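Local coordinates for putative uncharacterized protein ST0493 (Sulfolobus tokodaii, PDB 2RBG) that is of unknown function but folds as an alpha/beta domain around a five-stranded parallel sheet and probably pairs with a second copy of itself, at residues T8-N13 / E18-K23. Numbering follows the deposited sequence.
Sequences TLISVN and ENYFRK
The first beta-alpha-beta unit of the sheet starts here: strand 6-11 ends, the chain turns back, and helix 17-31 packs over the strand it has just left, so that Ile10 meets Tyr20 and Phe21, and Val12 meets Tyr20. Val12 sets its CG1 squarely on one face of the Tyr20 ring, 3.7 Å from the ring centroid and only 11° off the normal, a CH-pi contact in which the methyl is centred over all six ring carbons rather than perched at a rim. CG1 gets there by pointing opposite the carbonyl carbon, beside the backbone N (chi1 -64°). Ile10 reaches across fully extended, with CG1 opposite the backbone N (chi1 176°) and the chain straight beyond it. Its CD1 touches both aromatic residues: Ile10 CD1 lies 3.6 Å from Tyr20 CB, at the root of the phenol. Roughly at right angles to that direction, Ile10 CD1 has a looser contact with Phe21 CE1 at 4.2 Å. Everything across the interface is apolar, and all four residues are buried. The phenol oxygen still has a partner, since Tyr20 OH hydrogen-bonds to the carbonyl O of Cys94, at the end of the neighbouring strand 89-94; that bond and the Val12 methyl together should hold the ring's orientation. Phe121 meets the Tyr20 ring with the planes steeply inclined, and Phe21 continues the core toward Ile38 on strand 35-41. Ile10 at the end of the central strand and Val12 just beyond it pack under the first turns of the crossover helix, the strand-to-helix layer packing of a beta-alpha-beta unit in a parallel alpha/beta fold.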
ATOM      1  N   THR A   8      -6.469 -15.267  -2.580  1.00  5.70           N
ATOM      2  CA  THR A   8      -5.594 -14.606  -1.618  1.00  6.42           C
ATOM      3  C   THR A   8      -4.277 -15.359  -1.518  1.00  6.87           C
ATOM      4  O   THR A   8      -4.257 -16.563  -1.257  1.00  7.76           O
ATOM      5  CB  THR A   8      -6.251 -14.535  -0.220  1.00  6.58           C
ATOM      6  OG1 THR A   8      -7.386 -13.657  -0.270  1.00  7.53           O
ATOM      7  CG2 THR A   8      -5.264 -14.002   0.812  1.00  7.99           C
ATOM      8  N   LEU A   9      -3.181 -14.644  -1.750  1.00  7.67           N
ATOM      9  CA  LEU A   9      -1.853 -15.231  -1.681  1.00  8.24           C
ATOM     10  C   LEU A   9      -1.082 -14.537  -0.569  1.00  8.48           C
ATOM     11  O   LEU A   9      -1.075 -13.308  -0.485  1.00  7.88           O
ATOM     12  CB  LEU A   9      -1.111 -15.034  -3.006  1.00  9.90           C
ATOM     13  CG  LEU A   9      -1.852 -15.451  -4.277  1.00 11.56           C
ATOM     14  CD1 LEU A   9      -0.955 -15.208  -5.487  1.00 10.95           C
ATOM     15  CD2 LEU A   9      -2.249 -16.916  -4.188  1.00 10.46           C
ATOM     16  N   ILE A  10      -0.436 -15.323   0.284  1.00  7.53           N
ATOM     17  CA  ILE A  10       0.340 -14.751   1.373  1.00  7.34           C
ATOM     18  C   ILE A  10       1.586 -15.553   1.697  1.00  8.82           C
ATOM     19  O   ILE A  10       1.568 -16.783   1.727  1.00 10.17           O
ATOM     20  CB  ILE A  10      -0.505 -14.610   2.668  1.00  8.96           C
ATOM     21  CG1 ILE A  10       0.377 -14.097   3.813  1.00  7.62           C
ATOM     22  CG2 ILE A  10      -1.132 -15.959   3.037  1.00  9.63           C
ATOM     23  CD1 ILE A  10      -0.405 -13.667   5.059  1.00 11.33           C
ATOM     24  N   SER A  11       2.679 -14.834   1.917  1.00  8.33           N
ATOM     25  CA  SER A  11       3.940 -15.446   2.291  1.00 10.47           C
ATOM     26  C   SER A  11       4.603 -14.507   3.291  1.00  9.11           C
ATOM     27  O   SER A  11       5.106 -13.447   2.924  1.00 11.58           O
ATOM     28  CB  SER A  11       4.844 -15.639   1.075  1.00 13.19           C
ATOM     29  OG  SER A  11       6.023 -16.332   1.449  1.00 19.72           O
ATOM     30  N   VAL A  12       4.569 -14.896   4.560  1.00 11.21           N
ATOM     31  CA  VAL A  12       5.163 -14.105   5.631  1.00 11.41           C
ATOM     32  C   VAL A  12       5.790 -15.029   6.662  1.00 15.63           C
ATOM     33  O   VAL A  12       5.539 -16.233   6.660  1.00 16.75           O
ATOM     34  CB  VAL A  12       4.106 -13.238   6.364  1.00 11.30           C
ATOM     35  CG1 VAL A  12       3.515 -12.213   5.412  1.00  8.11           C
ATOM     36  CG2 VAL A  12       3.010 -14.127   6.947  1.00 12.03           C
ATOM     37  N   ASN A  13       6.611 -14.456   7.536  1.00 17.25           N
ATOM     38  CA  ASN A  13       7.244 -15.220   8.601  1.00 20.47           C
ATOM     39  C   ASN A  13       6.132 -15.568   9.589  1.00 19.38           C
ATOM     40  O   ASN A  13       5.115 -14.878   9.645  1.00 18.17           O
ATOM     41  CB  ASN A  13       8.324 -14.379   9.287  1.00 23.13           C
ATOM     42  CG  ASN A  13       9.486 -14.060   8.365  1.00 31.36           C
ATOM     43  OD1 ASN A  13      10.158 -14.961   7.860  1.00 36.96           O
ATOM     44  ND2 ASN A  13       9.731 -12.772   8.144  1.00 34.18           N
ATOM     45  N   GLU A  18      -0.797 -13.574  12.472  1.00 16.23           N
ATOM     46  CA  GLU A  18      -1.917 -12.947  13.159  1.00 16.73           C
ATOM     47  C   GLU A  18      -2.247 -11.567  12.600  1.00 16.00           C
ATOM     48  O   GLU A  18      -3.402 -11.288  12.277  1.00 16.65           O
ATOM     49  CB  GLU A  18      -1.635 -12.858  14.663  1.00 23.36           C
ATOM     50  CG  GLU A  18      -1.607 -14.218  15.344  1.00 30.35           C
ATOM     51  CD  GLU A  18      -1.385 -14.129  16.842  1.00 37.35           C
ATOM     52  OE1 GLU A  18      -2.208 -13.493  17.535  1.00 37.02           O
ATOM     53  OE2 GLU A  18      -0.387 -14.701  17.326  1.00 40.39           O
ATOM     54  N   ASN A  19      -1.238 -10.713  12.471  1.00 16.87           N
ATOM     55  CA  ASN A  19      -1.454  -9.364  11.955  1.00 15.97           C
ATOM     56  C   ASN A  19      -1.906  -9.349  10.498  1.00 15.31           C
ATOM     57  O   ASN A  19      -2.816  -8.601  10.134  1.00 13.61           O
ATOM     58  CB  ASN A  19      -0.184  -8.518  12.096  1.00 19.94           C
ATOM     59  CG  ASN A  19       0.200  -8.275  13.542  1.00 26.59           C
ATOM     60  OD1 ASN A  19      -0.651  -7.989  14.384  1.00 28.74           O
ATOM     61  ND2 ASN A  19       1.493  -8.368  13.834  1.00 31.96           N
ATOM     62  N   TYR A  20      -1.275 -10.167   9.663  1.00  9.62           N
ATOM     63  CA  TYR A  20      -1.648 -10.198   8.254  1.00  8.42           C
ATOM     64  C   TYR A  20      -3.025 -10.787   7.977  1.00 10.15           C
ATOM     65  O   TYR A  20      -3.710 -10.332   7.068  1.00  8.97           O
ATOM     66  CB  TYR A  20      -0.604 -10.944   7.421  1.00  8.90           C
ATOM     67  CG  TYR A  20       0.551 -10.074   6.965  1.00 11.47           C
ATOM     68  CD1 TYR A  20       1.483  -9.582   7.878  1.00 11.36           C
ATOM     69  CD2 TYR A  20       0.718  -9.753   5.617  1.00  9.86           C
ATOM     70  CE1 TYR A  20       2.558  -8.800   7.458  1.00 10.09           C
ATOM     71  CE2 TYR A  20       1.787  -8.973   5.185  1.00 11.95           C
ATOM     72  CZ  TYR A  20       2.707  -8.501   6.116  1.00 10.22           C
ATOM     73  OH  TYR A  20       3.787  -7.756   5.697  1.00 12.19           O
ATOM     74  N   PHE A  21      -3.441 -11.797   8.737  1.00 10.83           N
ATOM     75  CA  PHE A  21      -4.761 -12.357   8.482  1.00 10.37           C
ATOM     76  C   PHE A  21      -5.855 -11.367   8.844  1.00  9.86           C
ATOM     77  O   PHE A  21      -6.971 -11.438   8.325  1.00 10.68           O
ATOM     78  CB  PHE A  21      -4.953 -13.688   9.211  1.00 10.02           C
ATOM     79  CG  PHE A  21      -4.607 -14.877   8.359  1.00  9.94           C
ATOM     80  CD1 PHE A  21      -3.278 -15.207   8.113  1.00 10.87           C
ATOM     81  CD2 PHE A  21      -5.608 -15.608   7.727  1.00 11.58           C
ATOM     82  CE1 PHE A  21      -2.948 -16.245   7.242  1.00 10.52           C
ATOM     83  CE2 PHE A  21      -5.290 -16.654   6.850  1.00 12.43           C
ATOM     84  CZ  PHE A  21      -3.957 -16.971   6.608  1.00 11.64           C
ATOM     85  N   ARG A  22      -5.531 -10.431   9.727  1.00 10.63           N
ATOM     86  CA  ARG A  22      -6.494  -9.408  10.097  1.00 12.46           C
ATOM     87  C   ARG A  22      -6.693  -8.543   8.848  1.00 12.16           C
ATOM     88  O   ARG A  22      -7.806  -8.118   8.542  1.00 12.50           O
ATOM     89  CB  ARG A  22      -5.960  -8.568  11.262  1.00 12.81           C
ATOM     90  CG  ARG A  22      -6.911  -7.469  11.713  1.00 17.97           C
ATOM     91  CD  ARG A  22      -6.392  -6.709  12.932  1.00 15.56           C
ATOM     92  NE  ARG A  22      -6.473  -7.482  14.172  1.00 15.48           N
ATOM     93  CZ  ARG A  22      -6.237  -6.969  15.377  1.00 17.00           C
ATOM     94  NH1 ARG A  22      -5.906  -5.688  15.497  1.00 13.10           N
ATOM     95  NH2 ARG A  22      -6.333  -7.726  16.463  1.00 16.86           N
ATOM     96  N   LYS A  23      -5.606  -8.301   8.119  1.00  9.11           N
ATOM     97  CA  LYS A  23      -5.670  -7.503   6.897  1.00  8.13           C
ATOM     98  C   LYS A  23      -6.449  -8.243   5.814  1.00  8.65           C
ATOM     99  O   LYS A  23      -7.277  -7.661   5.117  1.00 11.79           O
ATOM    100  CB  LYS A  23      -4.265  -7.203   6.365  1.00 10.36           C
ATOM    101  CG  LYS A  23      -3.418  -6.283   7.230  1.00 10.87           C
ATOM    102  CD  LYS A  23      -2.093  -5.970   6.531  1.00 14.62           C
ATOM    103  CE  LYS A  23      -1.316  -4.895   7.265  1.00 23.04           C
ATOM    104  NZ  LYS A  23      -2.064  -3.606   7.292  1.00 16.09           N
TER